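Long-range contacts in surface layer protein (Geobacillus stearothermophilus, PDB 2RA1), which assembles into the protein lattice that coats the bacterial cell and, through its N-terminal part, probably binds a cell-wall polysaccharide: residues L229-E234 / A312-E317; F244-T249 / L285-T290; K250-A255 / V278-S283; V303-L308 / E317-E322. All coordinates share one frame; numbering follows the deposited sequence.

Contact 1 (L229-E234 / A312-E317); sequences LTPKVE and AGKEFE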
loop_
_atom_site.group_PDB
_atom_site.type_symbol
_atom_site.label_atom_id
_atom_site.label_comp_id
_atom_site.label_asym_id
_atom_site.label_seq_id
_atom_site.Cartn_x
_atom_site.Cartn_y
_atom_site.Cartn_z
ATOM N N LEU A 229 3.450 -20.835 6.711
ATOM C CA LEU A 229 2.704 -20.810 7.959
ATOM C C LEU A 229 2.268 -22.212 8.369
ATOM O O LEU A 229 1.984 -23.065 7.520
ATOM C CB LEU A 229 1.471 -19.925 7.812
ATOM C CG LEU A 229 1.777 -18.485 7.435
ATOM C CD1 LEU A 229 0.516 -17.662 7.559
ATOM C CD2 LEU A 229 2.871 -17.970 8.353
ATOM N N THR A 230 2.215 -22.447 9.673
ATOM C CA THR A 230 1.747 -23.726 10.172
ATOM C C THR A 230 0.241 -23.674 10.398
ATOM O O THR A 230 -0.266 -22.741 11.030
ATOM C CB THR A 230 2.463 -24.118 11.470
ATOM O OG1 THR A 230 2.479 -22.994 12.361
ATOM C CG2 THR A 230 3.903 -24.554 11.172
ATOM N N PRO A 231 -0.482 -24.668 9.859
ATOM C CA PRO A 231 -1.932 -24.818 10.041
ATOM C C PRO A 231 -2.271 -24.940 11.520
ATOM O O PRO A 231 -1.705 -25.785 12.216
ATOM C CB PRO A 231 -2.238 -26.136 9.315
ATOM C CG PRO A 231 -0.905 -26.836 9.230
ATOM C CD PRO A 231 0.059 -25.724 8.991
ATOM N N LYS A 232 -3.172 -24.095 12.002
ATOM C CA LYS A 232 -3.461 -24.072 13.424
ATOM C C LYS A 232 -4.958 -24.118 13.707
ATOM O O LYS A 232 -5.770 -23.687 12.887
ATOM C CB LYS A 232 -2.861 -22.824 14.063
ATOM C CG LYS A 232 -2.529 -22.989 15.529
ATOM C CD LYS A 232 -1.042 -23.173 15.723
ATOM C CE LYS A 232 -0.275 -21.931 15.268
ATOM N NZ LYS A 232 -0.124 -21.839 13.787
ATOM N N VAL A 233 -5.313 -24.670 14.862
ATOM C CA VAL A 233 -6.674 -24.575 15.365
ATOM C C VAL A 233 -6.736 -23.282 16.134
ATOM O O VAL A 233 -5.975 -23.078 17.082
ATOM C CB VAL A 233 -7.035 -25.736 16.323
ATOM C CG1 VAL A 233 -8.329 -25.431 17.068
ATOM C CG2 VAL A 233 -7.142 -27.043 15.564
ATOM N N GLU A 234 -7.643 -22.405 15.727
ATOM C CA GLU A 234 -7.725 -21.087 16.327
ATOM C C GLU A 234 -8.697 -21.022 17.497
ATOM O O GLU A 234 -8.438 -20.325 18.477
ATOM C CB GLU A 234 -8.090 -20.040 15.280
ATOM C CG GLU A 234 -7.728 -18.621 15.685
ATOM C CD GLU A 234 -8.174 -17.595 14.662
ATOM O OE1 GLU A 234 -7.336 -16.764 14.248
ATOM O OE2 GLU A 234 -9.361 -17.626 14.268
ATOM N N ALA A 312 -3.493 -28.744 1.904
ATOM C CA ALA A 312 -2.365 -29.280 1.164
ATOM C C ALA A 312 -1.187 -29.653 2.059
ATOM O O ALA A 312 -0.222 -28.899 2.166
ATOM C CB ALA A 312 -1.927 -28.305 0.094
ATOM N N GLY A 313 -1.282 -30.813 2.706
ATOM C CA GLY A 313 -0.122 -31.461 3.293
ATOM C C GLY A 313 0.171 -31.313 4.776
ATOM O O GLY A 313 0.101 -32.290 5.517
ATOM N N LYS A 314 0.536 -30.108 5.206
ATOM C CA LYS A 314 1.019 -29.895 6.574
ATOM C C LYS A 314 0.034 -30.407 7.617
ATOM O O LYS A 314 -1.172 -30.476 7.380
ATOM C CB LYS A 314 1.350 -28.416 6.835
ATOM C CG LYS A 314 2.306 -27.783 5.828
ATOM C CD LYS A 314 2.799 -26.408 6.285
ATOM C CE LYS A 314 3.885 -26.519 7.352
ATOM N NZ LYS A 314 4.688 -25.257 7.468
ATOM N N GLU A 315 0.554 -30.773 8.780
ATOM C CA GLU A 315 -0.288 -31.297 9.844
ATOM C C GLU A 315 -0.571 -30.224 10.885
ATOM O O GLU A 315 0.345 -29.536 11.340
ATOM C CB GLU A 315 0.407 -32.482 10.509
ATOM C CG GLU A 315 0.670 -33.637 9.570
ATOM C CD GLU A 315 1.690 -34.608 10.118
ATOM O OE1 GLU A 315 2.046 -34.476 11.307
ATOM O OE2 GLU A 315 2.139 -35.496 9.361
ATOM N N PHE A 316 -1.834 -30.068 11.264
ATOM C CA PHE A 316 -2.134 -29.232 12.417
ATOM C C PHE A 316 -1.479 -29.886 13.613
ATOM O O PHE A 316 -1.372 -31.106 13.677
ATOM C CB PHE A 316 -3.634 -29.149 12.663
ATOM C CG PHE A 316 -4.389 -28.454 11.573
ATOM C CD1 PHE A 316 -4.519 -29.039 10.325
ATOM C CD2 PHE A 316 -4.993 -27.232 11.807
ATOM C CE1 PHE A 316 -5.225 -28.416 9.328
ATOM C CE2 PHE A 316 -5.702 -26.597 10.813
ATOM C CZ PHE A 316 -5.816 -27.188 9.569
ATOM N N GLU A 317 -1.035 -29.085 14.567
ATOM C CA GLU A 317 -0.501 -29.658 15.790
ATOM C C GLU A 317 -1.672 -30.114 16.674
ATOM O O GLU A 317 -2.683 -29.408 16.787
ATOM C CB GLU A 317 0.369 -28.633 16.516
ATOM C CG GLU A 317 1.548 -29.249 17.243
ATOM C CD GLU A 317 2.573 -29.869 16.297
ATOM O OE1 GLU A 317 2.970 -29.195 15.323
ATOM O OE2 GLU A 317 2.989 -31.025 16.536
#

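Contact 2 (F244-T249 / L285-T290); sequences FKVTFT and LTATVT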
loop_
_atom_site.group_PDB
_atom_site.type_symbol
_atom_site.label_atom_id
_atom_site.label_comp_id
_atom_site.label_asym_id
_atom_site.label_seq_id
_atom_site.Cartn_x
_atom_site.Cartn_y
_atom_site.Cartn_z
ATOM N N PHE A 244 -20.868 -27.415 18.301
ATOM C CA PHE A 244 -19.932 -26.327 18.508
ATOM C C PHE A 244 -19.187 -25.999 17.220
ATOM O O PHE A 244 -19.106 -26.816 16.311
ATOM C CB PHE A 244 -18.953 -26.633 19.659
ATOM C CG PHE A 244 -17.987 -27.743 19.365
ATOM C CD1 PHE A 244 -16.809 -27.490 18.690
ATOM C CD2 PHE A 244 -18.255 -29.034 19.773
ATOM C CE1 PHE A 244 -15.915 -28.515 18.417
ATOM C CE2 PHE A 244 -17.382 -30.061 19.507
ATOM C CZ PHE A 244 -16.206 -29.808 18.832
ATOM N N LYS A 245 -18.664 -24.781 17.162
ATOM C CA LYS A 245 -17.935 -24.282 16.010
ATOM C C LYS A 245 -16.442 -24.389 16.262
ATOM O O LYS A 245 -15.961 -24.016 17.330
ATOM C CB LYS A 245 -18.304 -22.817 15.781
ATOM C CG LYS A 245 -17.612 -22.154 14.616
ATOM C CD LYS A 245 -17.950 -20.684 14.605
ATOM C CE LYS A 245 -17.484 -19.980 13.338
ATOM N NZ LYS A 245 -17.831 -18.521 13.371
ATOM N N VAL A 246 -15.714 -24.919 15.289
ATOM C CA VAL A 246 -14.258 -24.867 15.323
ATOM C C VAL A 246 -13.725 -24.004 14.179
ATOM O O VAL A 246 -14.203 -24.091 13.043
ATOM C CB VAL A 246 -13.637 -26.262 15.237
ATOM C CG1 VAL A 246 -14.140 -26.979 13.999
ATOM C CG2 VAL A 246 -12.104 -26.173 15.249
ATOM N N THR A 247 -12.739 -23.164 14.489
ATOM C CA THR A 247 -12.127 -22.265 13.505
ATOM C C THR A 247 -10.668 -22.638 13.187
ATOM O O THR A 247 -9.875 -22.888 14.091
ATOM C CB THR A 247 -12.162 -20.807 14.002
ATOM O OG1 THR A 247 -13.515 -20.430 14.280
ATOM C CG2 THR A 247 -11.579 -19.870 12.954
ATOM N N PHE A 248 -10.317 -22.670 11.904
ATOM C CA PHE A 248 -8.939 -22.956 11.506
ATOM C C PHE A 248 -8.236 -21.719 10.918
ATOM O O PHE A 248 -8.875 -20.857 10.303
ATOM C CB PHE A 248 -8.893 -24.099 10.492
ATOM C CG PHE A 248 -9.723 -25.292 10.872
ATOM C CD1 PHE A 248 -10.830 -25.653 10.119
ATOM C CD2 PHE A 248 -9.391 -26.066 11.975
ATOM C CE1 PHE A 248 -11.594 -26.758 10.462
ATOM C CE2 PHE A 248 -10.157 -27.180 12.326
ATOM C CZ PHE A 248 -11.255 -27.527 11.566
ATOM N N THR A 249 -6.920 -21.640 11.091
ATOM C CA THR A 249 -6.160 -20.524 10.536
ATOM C C THR A 249 -5.756 -20.822 9.097
ATOM O O THR A 249 -4.890 -20.160 8.539
ATOM C CB THR A 249 -4.875 -20.239 11.352
ATOM O OG1 THR A 249 -3.976 -21.349 11.240
ATOM C CG2 THR A 249 -5.195 -19.982 12.821
ATOM N N LEU A 285 -12.102 -22.911 6.298
ATOM C CA LEU A 285 -11.475 -22.848 7.619
ATOM C C LEU A 285 -12.419 -22.726 8.819
ATOM O O LEU A 285 -12.117 -22.046 9.801
ATOM C CB LEU A 285 -10.414 -21.734 7.647
ATOM C CG LEU A 285 -10.474 -20.613 6.599
ATOM C CD1 LEU A 285 -10.063 -21.144 5.228
ATOM C CD2 LEU A 285 -11.839 -19.919 6.539
ATOM N N THR A 286 -13.549 -23.413 8.749
ATOM C CA THR A 286 -14.475 -23.455 9.865
ATOM C C THR A 286 -15.402 -24.657 9.705
ATOM O O THR A 286 -15.908 -24.924 8.619
ATOM C CB THR A 286 -15.279 -22.141 9.970
ATOM O OG1 THR A 286 -16.572 -22.401 10.536
ATOM C CG2 THR A 286 -15.454 -21.517 8.591
ATOM N N ALA A 287 -15.612 -25.397 10.784
ATOM C CA ALA A 287 -16.481 -26.563 10.720
ATOM C C ALA A 287 -17.441 -26.594 11.888
ATOM O O ALA A 287 -17.179 -26.024 12.948
ATOM C CB ALA A 287 -15.660 -27.830 10.688
ATOM N N THR A 288 -18.564 -27.260 11.683
ATOM C CA THR A 288 -19.511 -27.480 12.760
ATOM C C THR A 288 -19.444 -28.935 13.216
ATOM O O THR A 288 -19.583 -29.863 12.413
ATOM C CB THR A 288 -20.938 -27.088 12.343
ATOM O OG1 THR A 288 -21.050 -25.656 12.359
ATOM C CG2 THR A 288 -21.971 -27.697 13.296
ATOM N N VAL A 289 -19.190 -29.123 14.506
ATOM C CA VAL A 289 -19.169 -30.455 15.084
ATOM C C VAL A 289 -20.454 -30.719 15.881
ATOM O O VAL A 289 -20.795 -29.983 16.807
ATOM C CB VAL A 289 -17.925 -30.678 15.965
ATOM C CG1 VAL A 289 -18.003 -32.024 16.671
ATOM C CG2 VAL A 289 -16.653 -30.586 15.122
ATOM N N THR A 290 -21.174 -31.763 15.484
ATOM C CA THR A 290 -22.426 -32.110 16.117
ATOM C C THR A 290 -22.178 -33.271 17.095
ATOM O O THR A 290 -21.452 -34.223 16.787
ATOM C CB THR A 290 -23.491 -32.480 15.056
ATOM O OG1 THR A 290 -23.737 -31.348 14.210
ATOM C CG2 THR A 290 -24.784 -32.891 15.710
#

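Contact 3 (K250-A255 / V278-S283); sequences KPVDKA and VEVSES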
loop_
_atom_site.group_PDB
_atom_site.type_symbol
_atom_site.label_atom_id
_atom_site.label_comp_id
_atom_site.label_asym_id
_atom_site.label_seq_id
_atom_site.Cartn_x
_atom_site.Cartn_y
_atom_site.Cartn_z
ATOM N N LYS A 250 -6.389 -21.817 8.493
ATOM C CA LYS A 250 -5.903 -22.361 7.235
ATOM C C LYS A 250 -6.803 -23.522 6.837
ATOM O O LYS A 250 -6.975 -24.455 7.612
ATOM C CB LYS A 250 -4.464 -22.844 7.431
ATOM C CG LYS A 250 -3.584 -22.806 6.196
ATOM C CD LYS A 250 -2.103 -22.815 6.565
ATOM C CE LYS A 250 -1.222 -22.860 5.325
ATOM N NZ LYS A 250 0.118 -23.426 5.627
ATOM N N PRO A 251 -7.382 -23.472 5.628
ATOM C CA PRO A 251 -8.362 -24.472 5.179
ATOM C C PRO A 251 -7.911 -25.898 5.474
ATOM O O PRO A 251 -6.731 -26.237 5.332
ATOM C CB PRO A 251 -8.428 -24.238 3.663
ATOM C CG PRO A 251 -7.161 -23.463 3.351
ATOM C CD PRO A 251 -7.024 -22.562 4.532
ATOM N N VAL A 252 -8.854 -26.734 5.879
ATOM C CA VAL A 252 -8.520 -28.074 6.330
ATOM C C VAL A 252 -8.904 -29.161 5.318
ATOM O O VAL A 252 -9.968 -29.109 4.693
ATOM C CB VAL A 252 -9.189 -28.357 7.686
ATOM C CG1 VAL A 252 -10.706 -28.223 7.565
ATOM C CG2 VAL A 252 -8.785 -29.731 8.215
ATOM N N ASP A 253 -8.022 -30.139 5.153
ATOM C CA ASP A 253 -8.325 -31.300 4.332
ATOM C C ASP A 253 -9.589 -31.938 4.894
ATOM O O ASP A 253 -9.573 -32.481 5.997
ATOM C CB ASP A 253 -7.152 -32.282 4.381
ATOM C CG ASP A 253 -7.414 -33.556 3.602
ATOM O OD1 ASP A 253 -8.464 -33.646 2.927
ATOM O OD2 ASP A 253 -6.566 -34.473 3.663
ATOM N N LYS A 254 -10.681 -31.859 4.139
ATOM C CA LYS A 254 -11.988 -32.320 4.598
ATOM C C LYS A 254 -12.043 -33.814 4.906
ATOM O O LYS A 254 -13.004 -34.297 5.523
ATOM C CB LYS A 254 -13.066 -31.957 3.577
ATOM C CG LYS A 254 -13.090 -30.467 3.210
ATOM C CD LYS A 254 -14.220 -30.146 2.236
ATOM C CE LYS A 254 -14.502 -28.657 2.182
ATOM N NZ LYS A 254 -13.388 -27.914 1.543
ATOM N N ALA A 255 -11.024 -34.551 4.477
ATOM C CA ALA A 255 -10.984 -35.985 4.743
ATOM C C ALA A 255 -10.415 -36.280 6.130
ATOM O O ALA A 255 -10.515 -37.402 6.626
ATOM C CB ALA A 255 -10.201 -36.712 3.673
ATOM N N VAL A 278 -19.104 -34.121 11.405
ATOM C CA VAL A 278 -18.371 -32.893 11.137
ATOM C C VAL A 278 -18.780 -32.346 9.750
ATOM O O VAL A 278 -18.764 -33.072 8.751
ATOM C CB VAL A 278 -16.842 -33.123 11.229
ATOM C CG1 VAL A 278 -16.079 -31.798 11.168
ATOM C CG2 VAL A 278 -16.492 -33.867 12.503
ATOM N N GLU A 279 -19.176 -31.078 9.705
ATOM C CA GLU A 279 -19.600 -30.438 8.463
ATOM C C GLU A 279 -18.711 -29.238 8.185
ATOM O O GLU A 279 -18.841 -28.203 8.831
ATOM C CB GLU A 279 -21.061 -29.980 8.560
ATOM C CG GLU A 279 -22.086 -31.112 8.657
ATOM C CD GLU A 279 -23.208 -30.816 9.659
ATOM O OE1 GLU A 279 -22.900 -30.489 10.833
ATOM O OE2 GLU A 279 -24.397 -30.928 9.277
ATOM N N VAL A 280 -17.807 -29.378 7.223
ATOM C CA VAL A 280 -16.808 -28.340 6.958
ATOM C C VAL A 280 -17.303 -27.220 6.027
ATOM O O VAL A 280 -18.122 -27.451 5.128
ATOM C CB VAL A 280 -15.533 -28.958 6.362
ATOM C CG1 VAL A 280 -14.424 -27.906 6.242
ATOM C CG2 VAL A 280 -15.076 -30.156 7.207
ATOM N N SER A 281 -16.810 -26.003 6.256
ATOM C CA SER A 281 -17.011 -24.894 5.320
ATOM C C SER A 281 -16.269 -25.145 4.024
ATOM O O SER A 281 -15.047 -25.326 4.031
ATOM C CB SER A 281 -16.462 -23.592 5.899
ATOM O OG SER A 281 -17.451 -22.880 6.607
ATOM N N GLU A 282 -16.984 -25.145 2.905
ATOM C CA GLU A 282 -16.292 -25.022 1.636
ATOM C C GLU A 282 -15.380 -23.811 1.788
ATOM O O GLU A 282 -14.265 -23.780 1.256
ATOM C CB GLU A 282 -17.276 -24.843 0.477
ATOM C CG GLU A 282 -17.512 -26.113 -0.343
ATOM C CD GLU A 282 -16.333 -26.464 -1.248
ATOM O OE1 GLU A 282 -15.171 -26.236 -0.846
ATOM O OE2 GLU A 282 -16.567 -26.969 -2.366
ATOM N N SER A 283 -15.865 -22.835 2.557
ATOM C CA SER A 283 -15.116 -21.622 2.897
ATOM C C SER A 283 -13.761 -21.973 3.499
ATOM O O SER A 283 -12.989 -21.091 3.869
ATOM C CB SER A 283 -15.910 -20.758 3.889
ATOM O OG SER A 283 -17.310 -20.943 3.731
#

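Contact 4 (V303-L308 / E317-E322); sequences VVTSGL and ETSTNE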
loop_
_atom_site.group_PDB
_atom_site.type_symbol
_atom_site.label_atom_id
_atom_site.label_comp_id
_atom_site.label_asym_id
_atom_site.label_seq_id
_atom_site.Cartn_x
_atom_site.Cartn_y
_atom_site.Cartn_z
ATOM N N VAL A 303 -11.903 -29.330 24.039
ATOM C CA VAL A 303 -11.875 -29.955 22.727
ATOM C C VAL A 303 -10.451 -30.241 22.265
ATOM O O VAL A 303 -9.697 -29.335 21.916
ATOM C CB VAL A 303 -12.509 -29.028 21.681
ATOM C CG1 VAL A 303 -12.516 -29.700 20.302
ATOM C CG2 VAL A 303 -13.924 -28.580 22.130
ATOM N N VAL A 304 -10.094 -31.512 22.244
ATOM C CA VAL A 304 -8.786 -31.923 21.787
ATOM C C VAL A 304 -8.855 -32.435 20.335
ATOM O O VAL A 304 -9.502 -33.447 20.049
ATOM C CB VAL A 304 -8.190 -32.996 22.758
ATOM C CG1 VAL A 304 -6.955 -33.648 22.179
ATOM C CG2 VAL A 304 -7.872 -32.363 24.107
ATOM N N THR A 305 -8.189 -31.717 19.433
ATOM C CA THR A 305 -8.116 -32.073 18.017
ATOM C C THR A 305 -6.786 -32.721 17.708
ATOM O O THR A 305 -5.736 -32.231 18.104
ATOM C CB THR A 305 -8.223 -30.823 17.098
ATOM O OG1 THR A 305 -7.599 -29.698 17.734
ATOM C CG2 THR A 305 -9.666 -30.484 16.801
ATOM N N SER A 306 -6.822 -33.815 16.975
ATOM C CA SER A 306 -5.603 -34.483 16.559
ATOM C C SER A 306 -5.789 -34.982 15.152
ATOM O O SER A 306 -6.910 -35.142 14.697
ATOM C CB SER A 306 -5.304 -35.662 17.483
ATOM O OG SER A 306 -6.494 -36.374 17.774
ATOM N N GLY A 307 -4.689 -35.216 14.454
ATOM C CA GLY A 307 -4.742 -35.860 13.152
ATOM C C GLY A 307 -5.269 -35.047 11.981
ATOM O O GLY A 307 -5.464 -35.584 10.894
ATOM N N LEU A 308 -5.506 -33.761 12.189
ATOM C CA LEU A 308 -5.950 -32.897 11.107
ATOM C C LEU A 308 -4.792 -32.558 10.155
ATOM O O LEU A 308 -3.644 -32.413 10.584
ATOM C CB LEU A 308 -6.506 -31.610 11.702
ATOM C CG LEU A 308 -7.950 -31.561 12.188
ATOM C CD1 LEU A 308 -8.548 -32.931 12.235
ATOM C CD2 LEU A 308 -8.000 -30.873 13.541
ATOM N N GLU A 317 -1.035 -29.085 14.567
ATOM C CA GLU A 317 -0.501 -29.658 15.790
ATOM C C GLU A 317 -1.672 -30.114 16.674
ATOM O O GLU A 317 -2.683 -29.408 16.787
ATOM C CB GLU A 317 0.369 -28.633 16.516
ATOM C CG GLU A 317 1.548 -29.249 17.243
ATOM C CD GLU A 317 2.573 -29.869 16.297
ATOM O OE1 GLU A 317 2.970 -29.195 15.323
ATOM O OE2 GLU A 317 2.989 -31.025 16.536
ATOM N N THR A 318 -1.559 -31.289 17.289
ATOM C CA THR A 318 -2.579 -31.647 18.260
ATOM C C THR A 318 -2.788 -30.410 19.123
ATOM O O THR A 318 -1.842 -29.754 19.539
ATOM C CB THR A 318 -2.228 -32.889 19.106
ATOM O OG1 THR A 318 -2.141 -34.028 18.248
ATOM C CG2 THR A 318 -3.316 -33.155 20.151
ATOM N N SER A 319 -4.045 -30.066 19.349
ATOM C CA SER A 319 -4.343 -28.820 20.005
ATOM C C SER A 319 -5.459 -28.997 21.014
ATOM O O SER A 319 -6.311 -29.878 20.881
ATOM C CB SER A 319 -4.720 -27.784 18.955
ATOM O OG SER A 319 -5.099 -26.569 19.560
ATOM N N THR A 320 -5.434 -28.158 22.034
ATOM C CA THR A 320 -6.442 -28.176 23.070
ATOM C C THR A 320 -7.080 -26.806 23.108
ATOM O O THR A 320 -6.389 -25.792 23.129
ATOM C CB THR A 320 -5.803 -28.442 24.408
ATOM O OG1 THR A 320 -4.932 -29.568 24.280
ATOM C CG2 THR A 320 -6.856 -28.708 25.460
ATOM N N ASN A 321 -8.404 -26.778 23.081
ATOM C CA ASN A 321 -9.143 -25.530 23.014
ATOM C C ASN A 321 -10.471 -25.718 23.714
ATOM O O ASN A 321 -11.143 -26.728 23.508
ATOM C CB ASN A 321 -9.373 -25.131 21.559
ATOM C CG ASN A 321 -8.113 -25.226 20.724
ATOM O OD1 ASN A 321 -7.470 -26.273 20.663
ATOM N ND2 ASN A 321 -7.757 -24.129 20.069
ATOM N N GLU A 322 -10.847 -24.765 24.557
ATOM C CA GLU A 322 -12.102 -24.886 25.291
ATOM C C GLU A 322 -13.149 -23.851 24.879
ATOM O O GLU A 322 -12.854 -22.848 24.220
ATOM C CB GLU A 322 -11.882 -24.897 26.821
ATOM C CG GLU A 322 -11.075 -23.726 27.392
ATOM C CD GLU A 322 -10.997 -23.736 28.930
ATOM O OE1 GLU A 322 -11.449 -22.738 29.549
ATOM O OE2 GLU A 322 -10.487 -24.730 29.511
HETATM O O HOH W 1 -9.011 -28.186 19.156
#

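Contact 1 (L229-E234 / A312-E317)
Pro231 sits squarely over the ring of Phe316. Its CB lies 3.6 Å from the ring centroid and only 3° off the ring normal, so the CH-pi contact falls on the middle of the face. Phe316 reaches this place because CG stands beside its own backbone N (chi1 -65°), which swings the ring back toward 229-234. The rim of the ring is used as well: Lys232 O approaches in the ring plane, 3.6 Å from Phe316 CE2, an oxygen set against the faintly positive edge. At the backbone, Phe316 CA points a C-H at Pro231 O over 3.5 Å. Residues 231-232 thus meet Phe316 at its face, its rim and its backbone. Residues 229-232 carry the chain from helix 211-228 into strand 233-240, the first strand of the Ig-like domain, while 312-317 belong to the connection between its last two strands, 300-305 and 319-324. The contact thus sits at the joint between the helical part and the first beta domain. Lys314 covers the far end of the proline, its CB 3.6 Å from Pro231 CG and its chain running across the pyrrolidine at about a right angle. A bend at chi3 (77°) then turns NZ toward Leu229 O, a weak hydrogen bond of 3.5 Å to an oxygen that also accepts from Lys250 NZ.

Contact 2 (F244-T249 / L285-T290)
Phe244 and Val246 each pair with a residue of the neighbouring strand, Val289 and Ala287 respectively, by two backbone hydrogen bonds. In the first pair Phe244 N reaches Val289 O at 3.0 Å and Val289 N reaches Phe244 O at 2.9 Å. A fifth bond closes the row where strand 286-291 begins: Phe248 N to Leu285 O is short, 2.8 Å, but the donor stands 50° out of the carbonyl plane and so is not on a lone pair of Leu285 O. Apolar contacts fill the buried face. Phe244 has CG between the backbone N and the carbonyl carbon (chi1 68°), which folds the ring back over its neighbour; Val289 CB lies over one face of the ring, offset toward the rim, with Phe244 CZ 3.5 Å from it. The ring also meets that of Phe323. An alanine in place of Phe244 is likely to open a gap over Val289 and leave Phe323 without its ring neighbour. Further along, Val246 CG1 meets Ala287 CB at 3.7 Å, and the Phe248 ring passes obliquely by the backbone of Leu285 and Thr286, its CD1 3.6 Å from Leu285 C. On the other face the residues are polar and contacts looser: the extended chain of Lys245 lies across Thr286, CE 3.8 Å from OG1. The two paired strands are second and fifth in the chain, with 262-266 and 272-280 between them in sequence, the B-E pairing typical of immunoglobulin-like folds.

Contact 3 (K250-A255 / V278-S283)
Val252 and Lys254 close on Val280 at one end of the Ig-like domain, where the loop that leaves strand 243-248 for strand 262-266 packs on the end of strand 272-280 and on the turn that takes it over into strand 286-291. In Ig terms these are the B-C and D-E connections. Val280 is the middle of the contact. Its CB points at the loop, and with CG1 anti to the backbone N (chi1 -173°) that one methyl does the touching. Val280 CG1 meets Val252 CG1 at 4.0 Å, branch to branch, and Lys254 CE at 4.1 Å; Ala257, further along the loop that carries Lys254, also touches Val280. The hydrocarbon part of Lys254 thus runs past Val280 CG1 before its charged end goes on. That chain runs out straight as far as CE, and Lys254 CE passes 3.8 Å from Ser281 O; it bends only at chi4 (69°) to bring NZ to the carboxylate of Glu282. Glu282 starts off away from the loop and is doubled back at chi2 (-74°), so the two side chains meet at about a right angle. Lys254 NZ lies 3.4 Å from Glu282 OE1, a long salt bridge and a weak hydrogen bond between two exposed residues, which probably holds loop and turn together only lightly. The loop bearing Lys254 has its own brace. Asp253 folds into an Asx turn, OD1 accepting from Ala255 N at 3.1 Å, the donor arriving from above the carboxylate plane.

Contact 4 (V303-L308 / E317-E322)
Val303 with Asn321 and Thr305 with Ser319 form antiparallel hydrogen-bonded pairs, on strands whose directions differ by 155°. Val303 N gives to Asn321 O at 2.8 Å, and the return bond, Asn321 N to Val303 O, is longer at 3.1 Å; the bonds of the Thr305-Ser319 pair both lie in the carbonyl plane. Beyond the last of them Thr318 CA still aims a C-H at Thr305 O, 3.2 Å away. On the partly open face Val304 stands beside Thr320, pointing the same way, with CG2 against the threonine CG2 at 4.0 Å. Its other methyl, CG1, is set anti to the backbone N (chi1 169°) and leans toward Thr318 CG2, 4.2 Å off. A glycine in place of Val304 would probably leave the methyls of Thr318 and Thr320 without their apolar neighbour. The strands are the sixth and seventh of the Ig-like domain, its F-G hairpin, and 319-324 forms one margin of the sheet. Towards the interior, where Val233 and Val236 of the first strand close over it, several polar side chains are joined through one another and a water. Asn321 OD1 takes two bonds: Ser319 OG donates in the amide plane, on a lone pair, at 2.6 Å, and a water donates at 2.9 Å. The same water gives its second hydrogen to Val303 O, 3.1 Å away, and accepts from Thr305 OG1, so a single molecule ties both strands together and probably helps set the turn of the Asn321 amide.

In the fold
All four contacts lie in the Ig-like domain that follows the helical part of the chain, and all reach its seven-stranded antiparallel sheet. Contact 1 closes the longest loop, and contact 3 is nested inside contact 2, which is nested inside contact 1; contact 4 crosses contact 1, sharing Glu317 with it. Contacts 2 and 3 are nearest, with centres 8 Å apart, where strands 272-280 and 286-291 adjoin; contacts 3 and 4 are furthest, 15 Å. Phe316 ties contact 1 to the other three, touching Phe248, Val252 and, through its backbone, Leu308. The end of the domain next to helix 211-228 is thus knit together by strands and loops, probably steadying the joint with the helices.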